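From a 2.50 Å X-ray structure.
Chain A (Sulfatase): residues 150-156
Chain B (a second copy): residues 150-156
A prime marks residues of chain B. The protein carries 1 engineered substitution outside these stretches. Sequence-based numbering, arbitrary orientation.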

# COMPACT_ATOMS: atom_id res chain seq x y z
N ALA A 150 -10.27 3.91 -4.11
CA ALA A 150 -8.90 4.39 -3.95
C ALA A 150 -7.95 3.77 -4.96
O ALA A 150 -6.95 4.40 -5.34
CB ALA A 150 -8.39 4.12 -2.53
N GLU A 151 -8.22 2.52 -5.36
CA GLU A 151 -7.42 1.88 -6.41
C GLU A 151 -7.53 2.64 -7.72
O GLU A 151 -6.53 2.82 -8.43
CB GLU A 151 -7.87 0.43 -6.59
CG GLU A 151 -6.89 -0.46 -7.37
CD GLU A 151 -5.59 -0.73 -6.59
OE1 GLU A 151 -5.66 -0.97 -5.36
OE2 GLU A 151 -4.49 -0.70 -7.21
N ILE A 152 -8.73 3.11 -8.07
CA ILE A 152 -8.92 3.78 -9.35
C ILE A 152 -8.26 5.15 -9.34
O ILE A 152 -7.62 5.56 -10.32
CB ILE A 152 -10.42 3.88 -9.68
CG1 ILE A 152 -11.04 2.48 -9.77
CG2 ILE A 152 -10.62 4.57 -11.00
CD1 ILE A 152 -12.53 2.55 -10.02
N LEU A 153 -8.40 5.88 -8.22
CA LEU A 153 -7.66 7.13 -8.05
C LEU A 153 -6.16 6.87 -8.11
O LEU A 153 -5.43 7.56 -8.84
CB LEU A 153 -8.05 7.79 -6.72
CG LEU A 153 -9.48 8.33 -6.63
CD1 LEU A 153 -9.82 8.81 -5.23
CD2 LEU A 153 -9.67 9.45 -7.62
N LYS A 154 -5.67 5.88 -7.35
CA LYS A 154 -4.25 5.55 -7.35
C LYS A 154 -3.76 5.22 -8.75
O LYS A 154 -2.78 5.80 -9.23
CB LYS A 154 -3.99 4.38 -6.38
CG LYS A 154 -2.52 3.97 -6.17
CD LYS A 154 -2.43 2.52 -5.61
CE LYS A 154 -1.30 1.70 -6.29
NZ LYS A 154 0.07 2.43 -6.34
N ASP A 155 -4.47 4.33 -9.45
CA ASP A 155 -4.05 3.90 -10.78
C ASP A 155 -4.15 5.02 -11.81
O ASP A 155 -3.54 4.91 -12.88
CB ASP A 155 -4.88 2.70 -11.23
CG ASP A 155 -4.70 1.46 -10.33
OD1 ASP A 155 -3.63 1.29 -9.67
OD2 ASP A 155 -5.64 0.64 -10.28
N ASN A 156 -4.87 6.10 -11.52
CA ASN A 156 -4.95 7.24 -12.41
C ASN A 156 -4.05 8.40 -11.99
O ASN A 156 -4.19 9.50 -12.52
CB ASN A 156 -6.39 7.74 -12.52
CG ASN A 156 -7.20 6.94 -13.52
OD1 ASN A 156 -7.30 7.32 -14.69
ND2 ASN A 156 -7.78 5.84 -13.07
N ALA B 150 5.43 -5.71 -8.71
CA ALA B 150 4.57 -6.03 -7.58
C ALA B 150 3.15 -5.59 -7.85
O ALA B 150 2.21 -6.27 -7.40
CB ALA B 150 5.10 -5.37 -6.30
N GLU B 151 2.96 -4.48 -8.57
CA GLU B 151 1.62 -4.01 -8.90
C GLU B 151 0.88 -5.03 -9.75
O GLU B 151 -0.29 -5.34 -9.49
CB GLU B 151 1.68 -2.67 -9.62
CG GLU B 151 0.30 -2.06 -9.86
CD GLU B 151 -0.27 -1.40 -8.60
OE1 GLU B 151 0.54 -0.95 -7.73
OE2 GLU B 151 -1.52 -1.33 -8.49
N ILE B 152 1.54 -5.56 -10.77
CA ILE B 152 0.92 -6.56 -11.63
C ILE B 152 0.60 -7.82 -10.85
O ILE B 152 -0.45 -8.44 -11.05
CB ILE B 152 1.81 -6.86 -12.85
CG1 ILE B 152 2.19 -5.56 -13.56
CG2 ILE B 152 1.11 -7.83 -13.79
CD1 ILE B 152 2.70 -5.75 -14.99
N LEU B 153 1.51 -8.24 -9.95
CA LEU B 153 1.23 -9.40 -9.11
C LEU B 153 0.04 -9.13 -8.19
O LEU B 153 -0.85 -9.98 -8.04
CB LEU B 153 2.47 -9.77 -8.30
CG LEU B 153 3.65 -10.40 -9.05
CD1 LEU B 153 4.84 -10.54 -8.12
CD2 LEU B 153 3.28 -11.72 -9.65
N LYS B 154 -0.01 -7.93 -7.59
CA LYS B 154 -1.12 -7.56 -6.71
C LYS B 154 -2.43 -7.49 -7.47
O LYS B 154 -3.45 -8.05 -7.04
CB LYS B 154 -0.83 -6.22 -6.04
CG LYS B 154 -1.94 -5.73 -5.10
CD LYS B 154 -1.63 -4.35 -4.54
CE LYS B 154 -2.01 -3.24 -5.53
NZ LYS B 154 -3.07 -2.33 -4.97
N ASP B 155 -2.44 -6.78 -8.60
CA ASP B 155 -3.68 -6.61 -9.34
C ASP B 155 -4.18 -7.94 -9.91
O ASP B 155 -5.35 -8.03 -10.29
CB ASP B 155 -3.49 -5.56 -10.44
CG ASP B 155 -3.36 -4.11 -9.88
OD1 ASP B 155 -3.77 -3.85 -8.71
OD2 ASP B 155 -2.85 -3.23 -10.61
N ASN B 156 -3.34 -8.97 -9.93
CA ASN B 156 -3.78 -10.30 -10.35
C ASN B 156 -4.14 -11.21 -9.17
O ASN B 156 -4.37 -12.41 -9.37
CB ASN B 156 -2.71 -10.95 -11.24
CG ASN B 156 -2.75 -10.45 -12.68
OD1 ASN B 156 -3.34 -11.09 -13.55
ND2 ASN B 156 -2.12 -9.29 -12.94

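This is a polar, side-chain-mediated contact between two copies of the same helix, in which the lysine of each chain reaches the glutamate of the other, beside a cluster of close carboxylates. It illustrates a general principle: when helices run too far apart for their backbones to pack, long charged side chains can still join them.

The two helical segments are nearly antiparallel, with 154° between their N-to-C directions, and their axes come no closer than 14.1 Å. The antiparallel course sets the register. Glu151 CA lies 9.7 Å from Asp155′ CA, and Asp155 CA lies 9.9 Å from Glu151′ CA, so the start of each segment faces the end of the other. Ile152 and Leu153 of both chains remain out of reach, and the two stretches together bury just 176 Å².

What crosses the space is one turn of charged residues. Glu151 and Lys154, three positions apart, both direct their CA-to-CB bonds toward the partner in each chain, which allows each glutamate to meet the lysine of the other copy. The pairing is tighter on one side. Lys154′ NZ sits 3.0 Å from Glu151 OE1 and 3.1 Å from Glu151 OE2, straddling the carboxylate in a salt bridge whose two hydrogen bonds are both weak. In the reciprocal pair, Lys154 NZ stands 3.7 Å from Glu151′ OE1, a long salt bridge, and Lys154 NZ also finds a hydrogen-bonding partner elsewhere in the structure. The near-symmetry is thus one of arrangement rather than of exact distances. Lys154′ NZ also makes a long salt bridge within its own chain, 4.0 Å from Glu151′ OE2, so a single ammonium serves both glutamates from one side.

Sharing it matters because the glutamates also approach each other. Glu151 OE2 and Glu151′ OE2 are 3.3 Å apart, and the aspartates add to the crowding: Glu151 OE2 lies 3.6 Å from Asp155′ OD1, as does Asp155 OD1 from Glu151′ OE2. Like charges at such distances would repel if all the groups were ionized; the nearby ammonium groups offset part of that cost.

Beneath these side chains the helices are conventionally built. Asp155 N donates to Glu151 O at 2.8 Å, and Asp155′ N to Glu151′ O at 2.7 Å. Asn156, the first residue to leave helical geometry, turns ND2 back to Ile152 O at 2.8 Å; in the other copy Asn156′ ND2 reaches Ile152′ O at 2.7 Å, supplementing weak backbone bonds at that point.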